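Local coordinates for tailspike protein (PDB 6E1R) that probably binds and hydrolyses capsular polysaccharide of its Acinetobacter host as the trimeric tailspike of phage vB_ApiP_P1, at residues I318-I332 with I347-I359. Sequence-based numbering, arbitrary orientation.
Sequences IKTLGNSATGFVPLI and IGKNTMANYPKYI
Ile-318 and Lys-349 are joined by one of six backbone hydrogen bonds that stack two consecutive coils of a right-handed parallel beta-helix, the fold usual in phage tailspikes. Each segment leaves one face of the helix through a turn and enters another, so the bonds fall in two ladders. In the first, Ile-318 N gives to Ile-347 O, Lys-349 N to Ile-318 O at 2.9 Å with an N-H...O angle of 172°, and Thr-320 N to Lys-349 O. The second is less regular: Lys-357 N approaches Pro-330 O from well above the carbonyl plane, off its lone pairs, and Ile-359 N reaches Ile-332 O tilted from that carbonyl's plane, whereas Ile-332 N meets Lys-357 O at 2.9 Å.

Between the ladders, two waters satisfy polar groups inside the turn. Thr-320 OG1 bonds to both, at 2.8 Å each. Water 1 accepts from Met-352 N and donates to Tyr-355 O; water 2 donates to Lys-349 O and Tyr-358 OH. The tyrosine hydroxyl in turn donates a hydrogen bond to Asn-350 OD1, modelled too short to be read closely, and the same amide sends ND2 to Pro-356 O on a carbonyl lone pair, so that one amide links Tyr-358 to the carbonyl of Pro-356, whose preceding peptide bond is cis.

Lys-319 and Lys-349 run side by side, touching through their CG atoms, and the ammonium of Lys-349 is paired with Glu-373 on the next strand. At the far end, the rings of Phe-328 and Tyr-355 stack face to face, centroids 4.3 Å apart and planes at 19°; His-392 and Tyr-364 of a second subunit also meet Phe-328, placing the stack at the trimer interface. Selenomethionine Met-352 lays SE against Phe-328 CB (3.6 Å). Chi1 of 59° sets OG1 of Thr-351 between its own backbone N and carbonyl carbon, from where it donates to Thr-320 O at 2.6 Å.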
loop_
_atom_site.group_PDB
_atom_site.type_symbol
_atom_site.label_atom_id
_atom_site.label_comp_id
_atom_site.label_asym_id
_atom_site.label_seq_id
_atom_site.Cartn_x
_atom_site.Cartn_y
_atom_site.Cartn_z
ATOM N N ILE A 318 0.401 19.019 -4.814
ATOM C CA ILE A 318 0.733 19.101 -3.399
ATOM C C ILE A 318 1.852 20.120 -3.230
ATOM O O ILE A 318 2.790 20.170 -4.034
ATOM C CB ILE A 318 1.126 17.723 -2.825
ATOM C CG1 ILE A 318 1.399 17.822 -1.323
ATOM C CG2 ILE A 318 2.326 17.141 -3.569
ATOM C CD1 ILE A 318 1.455 16.483 -0.623
ATOM N N LYS A 319 1.738 20.949 -2.195
ATOM C CA LYS A 319 2.706 22.005 -1.909
ATOM C C LYS A 319 3.039 21.966 -0.425
ATOM O O LYS A 319 2.184 22.267 0.414
ATOM C CB LYS A 319 2.163 23.375 -2.311
ATOM C CG LYS A 319 3.107 24.527 -2.009
ATOM C CD LYS A 319 2.528 25.853 -2.469
ATOM C CE LYS A 319 3.484 27.000 -2.190
ATOM N NZ LYS A 319 2.980 28.290 -2.738
ATOM N N THR A 320 4.275 21.597 -0.102
ATOM C CA THR A 320 4.717 21.515 1.281
ATOM C C THR A 320 5.297 22.848 1.739
ATOM O O THR A 320 5.923 23.577 0.964
ATOM C CB THR A 320 5.759 20.409 1.455
ATOM O OG1 THR A 320 6.776 20.543 0.452
ATOM C CG2 THR A 320 5.108 19.037 1.338
ATOM N N LEU A 321 5.083 23.158 3.016
ATOM C CA LEU A 321 5.528 24.406 3.618
ATOM C C LEU A 321 6.221 24.113 4.942
ATOM O O LEU A 321 6.226 22.981 5.431
ATOM C CB LEU A 321 4.353 25.369 3.839
ATOM C CG LEU A 321 3.687 25.963 2.598
ATOM C CD1 LEU A 321 2.369 26.619 2.965
ATOM C CD2 LEU A 321 4.614 26.971 1.949
ATOM N N GLY A 322 6.795 25.154 5.527
ATOM C CA GLY A 322 7.407 25.069 6.837
ATOM C C GLY A 322 8.910 25.280 6.779
ATOM O O GLY A 322 9.477 25.721 5.775
ATOM N N ASN A 323 9.557 24.948 7.894
ATOM C CA ASN A 323 11.002 25.060 8.046
ATOM C C ASN A 323 11.572 23.663 8.242
ATOM O O ASN A 323 11.184 22.959 9.182
ATOM C CB ASN A 323 11.355 25.965 9.229
ATOM C CG ASN A 323 12.851 26.116 9.427
ATOM O OD1 ASN A 323 13.644 25.818 8.533
ATOM N ND2 ASN A 323 13.245 26.585 10.606
ATOM N N SER A 324 12.492 23.264 7.357
ATOM C CA SER A 324 13.046 21.915 7.409
ATOM C C SER A 324 13.852 21.666 8.676
ATOM O O SER A 324 14.042 20.505 9.057
ATOM C CB SER A 324 13.917 21.653 6.179
ATOM O OG SER A 324 15.036 22.520 6.150
ATOM N N ALA A 325 14.332 22.724 9.333
ATOM C CA ALA A 325 15.043 22.545 10.594
ATOM C C ALA A 325 14.111 22.043 11.688
ATOM O O ALA A 325 14.540 21.289 12.570
ATOM C CB ALA A 325 15.708 23.855 11.011
ATOM N N THR A 326 12.841 22.455 11.653
ATOM C CA THR A 326 11.861 21.967 12.615
ATOM C C THR A 326 11.300 20.614 12.197
ATOM O O THR A 326 11.171 19.706 13.028
ATOM C CB THR A 326 10.729 22.985 12.772
ATOM O OG1 THR A 326 11.274 24.253 13.159
ATOM C CG2 THR A 326 9.734 22.523 13.826
ATOM N N GLY A 327 10.968 20.462 10.923
ATOM C CA GLY A 327 10.444 19.206 10.424
ATOM C C GLY A 327 10.142 19.331 8.948
ATOM O O GLY A 327 10.020 20.435 8.406
ATOM N N PHE A 328 10.019 18.174 8.304
ATOM C CA PHE A 328 9.778 18.150 6.869
ATOM C C PHE A 328 9.200 16.802 6.473
ATOM O O PHE A 328 9.277 15.824 7.221
ATOM C CB PHE A 328 11.064 18.424 6.078
ATOM C CG PHE A 328 12.135 17.389 6.280
ATOM C CD1 PHE A 328 12.244 16.305 5.421
ATOM C CD2 PHE A 328 13.037 17.501 7.326
ATOM C CE1 PHE A 328 13.228 15.352 5.605
ATOM C CE2 PHE A 328 14.025 16.551 7.514
ATOM C CZ PHE A 328 14.121 15.477 6.652
ATOM N N VAL A 329 8.624 16.769 5.277
ATOM C CA VAL A 329 8.185 15.524 4.655
ATOM C C VAL A 329 9.402 14.912 3.975
ATOM O O VAL A 329 10.040 15.573 3.144
ATOM C CB VAL A 329 7.040 15.766 3.660
ATOM C CG1 VAL A 329 6.627 14.464 2.992
ATOM C CG2 VAL A 329 5.853 16.410 4.363
ATOM N N PRO A 330 9.787 13.684 4.309
ATOM C CA PRO A 330 10.947 13.076 3.646
ATOM C C PRO A 330 10.608 12.549 2.264
ATOM O O PRO A 330 11.452 12.561 1.362
ATOM C CB PRO A 330 11.340 11.943 4.602
ATOM C CG PRO A 330 10.057 11.562 5.259
ATOM C CD PRO A 330 9.269 12.841 5.400
ATOM N N LEU A 331 9.373 12.081 2.087
ATOM C CA LEU A 331 8.981 11.412 0.857
ATOM C C LEU A 331 7.508 11.659 0.570
ATOM O O LEU A 331 6.669 11.575 1.470
ATOM C CB LEU A 331 9.244 9.904 0.946
ATOM C CG LEU A 331 8.649 9.048 -0.171
ATOM C CD1 LEU A 331 9.265 9.422 -1.508
ATOM C CD2 LEU A 331 8.842 7.569 0.122
ATOM N N ILE A 332 7.205 11.962 -0.688
ATOM C CA ILE A 332 5.840 11.979 -1.198
ATOM C C ILE A 332 5.784 10.949 -2.317
ATOM O O ILE A 332 6.373 11.152 -3.387
ATOM C CB ILE A 332 5.416 13.365 -1.696
ATOM C CG1 ILE A 332 5.417 14.368 -0.540
ATOM C CG2 ILE A 332 4.039 13.297 -2.343
ATOM C CD1 ILE A 332 4.976 15.760 -0.941
ATOM N N ILE A 347 3.368 18.936 -10.334
ATOM C CA ILE A 347 2.657 18.067 -9.398
ATOM C C ILE A 347 3.127 18.329 -7.973
ATOM O O ILE A 347 2.323 18.607 -7.075
ATOM C CB ILE A 347 2.835 16.590 -9.792
ATOM C CG1 ILE A 347 2.213 16.325 -11.164
ATOM C CG2 ILE A 347 2.222 15.681 -8.739
ATOM C CD1 ILE A 347 2.439 14.919 -11.674
ATOM N N GLY A 348 4.434 18.254 -7.747
ATOM C CA GLY A 348 4.977 18.530 -6.434
ATOM C C GLY A 348 5.707 19.855 -6.380
ATOM O O GLY A 348 6.655 20.078 -7.139
ATOM N N LYS A 349 5.279 20.743 -5.487
ATOM C CA LYS A 349 5.918 22.038 -5.296
ATOM C C LYS A 349 6.589 22.055 -3.932
ATOM O O LYS A 349 5.933 21.829 -2.910
ATOM C CB LYS A 349 4.907 23.179 -5.410
ATOM C CG LYS A 349 5.461 24.536 -4.998
ATOM C CD LYS A 349 6.678 24.927 -5.826
ATOM C CE LYS A 349 7.277 26.237 -5.334
ATOM N NZ LYS A 349 8.519 26.607 -6.070
ATOM N N ASN A 350 7.888 22.330 -3.921
ATOM C CA ASN A 350 8.666 22.403 -2.696
ATOM C C ASN A 350 8.964 23.856 -2.362
ATOM O O ASN A 350 9.287 24.652 -3.249
ATOM C CB ASN A 350 9.979 21.630 -2.837
ATOM C CG ASN A 350 9.774 20.134 -2.881
ATOM O OD1 ASN A 350 8.649 19.654 -3.023
ATOM N ND2 ASN A 350 10.865 19.384 -2.763
ATOM N N THR A 351 8.828 24.203 -1.084
ATOM C CA THR A 351 9.276 25.493 -0.582
ATOM C C THR A 351 10.532 25.384 0.266
ATOM O O THR A 351 11.152 26.412 0.562
ATOM C CB THR A 351 8.162 26.177 0.221
ATOM O OG1 THR A 351 7.774 25.339 1.318
ATOM C CG2 THR A 351 6.963 26.433 -0.674
HETATM N N MSE A 352 10.914 24.175 0.668
HETATM C CA MSE A 352 12.185 23.936 1.336
HETATM C C MSE A 352 13.191 23.394 0.330
HETATM O O MSE A 352 12.809 22.831 -0.695
HETATM C CB MSE A 352 12.032 22.938 2.482
HETATM C CG MSE A 352 10.815 23.121 3.362
HETATM SE SE MSE A 352 10.489 21.461 4.331
HETATM C CE MSE A 352 9.264 22.108 5.694
ATOM N N ALA A 353 14.475 23.548 0.629
ATOM C CA ALA A 353 15.497 22.952 -0.215
ATOM C C ALA A 353 15.565 21.450 0.025
ATOM O O ALA A 353 15.341 20.975 1.143
ATOM C CB ALA A 353 16.856 23.595 0.058
ATOM N N ASN A 354 15.845 20.701 -1.047
ATOM C CA ASN A 354 16.131 19.268 -0.997
ATOM C C ASN A 354 14.914 18.411 -0.655
ATOM O O ASN A 354 14.758 17.317 -1.205
ATOM C CB ASN A 354 17.262 18.985 -0.003
ATOM C CG ASN A 354 18.507 19.797 -0.294
ATOM O OD1 ASN A 354 18.919 19.926 -1.447
ATOM N ND2 ASN A 354 19.108 20.358 0.749
ATOM N N TYR A 355 14.053 18.877 0.246
ATOM C CA TYR A 355 12.951 18.052 0.712
ATOM C C TYR A 355 11.608 18.674 0.346
ATOM O O TYR A 355 11.478 19.903 0.309
ATOM C CB TYR A 355 13.030 17.856 2.230
ATOM C CG TYR A 355 14.410 17.468 2.697
ATOM C CD1 TYR A 355 14.979 16.262 2.312
ATOM C CD2 TYR A 355 15.152 18.314 3.511
ATOM C CE1 TYR A 355 16.247 15.904 2.730
ATOM C CE2 TYR A 355 16.422 17.965 3.933
ATOM C CZ TYR A 355 16.963 16.759 3.540
ATOM O OH TYR A 355 18.225 16.406 3.959
ATOM N N PRO A 356 10.582 17.850 0.061
ATOM C CA PRO A 356 10.623 16.382 0.063
ATOM C C PRO A 356 11.168 15.761 -1.220
ATOM O O PRO A 356 11.235 16.423 -2.256
ATOM C CB PRO A 356 9.152 16.002 0.240
ATOM C CG PRO A 356 8.413 17.108 -0.414
ATOM C CD PRO A 356 9.207 18.353 -0.112
ATOM N N LYS A 357 11.549 14.490 -1.140
ATOM C CA LYS A 357 11.830 13.698 -2.325
ATOM C C LYS A 357 10.538 13.075 -2.840
ATOM O O LYS A 357 9.549 12.950 -2.115
ATOM C CB LYS A 357 12.859 12.606 -2.025
ATOM C CG LYS A 357 14.134 13.105 -1.361
ATOM C CD LYS A 357 14.842 14.139 -2.219
ATOM C CE LYS A 357 16.182 14.532 -1.615
ATOM N NZ LYS A 357 16.810 15.664 -2.352
ATOM N N TYR A 358 10.555 12.677 -4.108
ATOM C CA TYR A 358 9.359 12.176 -4.769
ATOM C C TYR A 358 9.614 10.803 -5.369
ATOM O O TYR A 358 10.698 10.530 -5.890
ATOM C CB TYR A 358 8.887 13.146 -5.860
ATOM C CG TYR A 358 8.375 14.458 -5.313
ATOM C CD1 TYR A 358 9.248 15.492 -5.002
ATOM C CD2 TYR A 358 7.018 14.659 -5.103
ATOM C CE1 TYR A 358 8.782 16.693 -4.499
ATOM C CE2 TYR A 358 6.544 15.855 -4.601
ATOM C CZ TYR A 358 7.429 16.869 -4.302
ATOM O OH TYR A 358 6.957 18.061 -3.801
ATOM N N ILE A 359 8.602 9.944 -5.288
ATOM C CA ILE A 359 8.598 8.649 -5.953
ATOM C C ILE A 359 7.347 8.576 -6.817
ATOM O O ILE A 359 6.228 8.728 -6.311
ATOM C CB ILE A 359 8.645 7.484 -4.953
ATOM C CG1 ILE A 359 10.036 7.377 -4.324
ATOM C CG2 ILE A 359 8.266 6.178 -5.636
ATOM C CD1 ILE A 359 10.177 6.232 -3.344
HETATM O O HOH W 1 9.298 21.658 0.606
HETATM O O HOH W 2 5.797 19.331 -1.869
#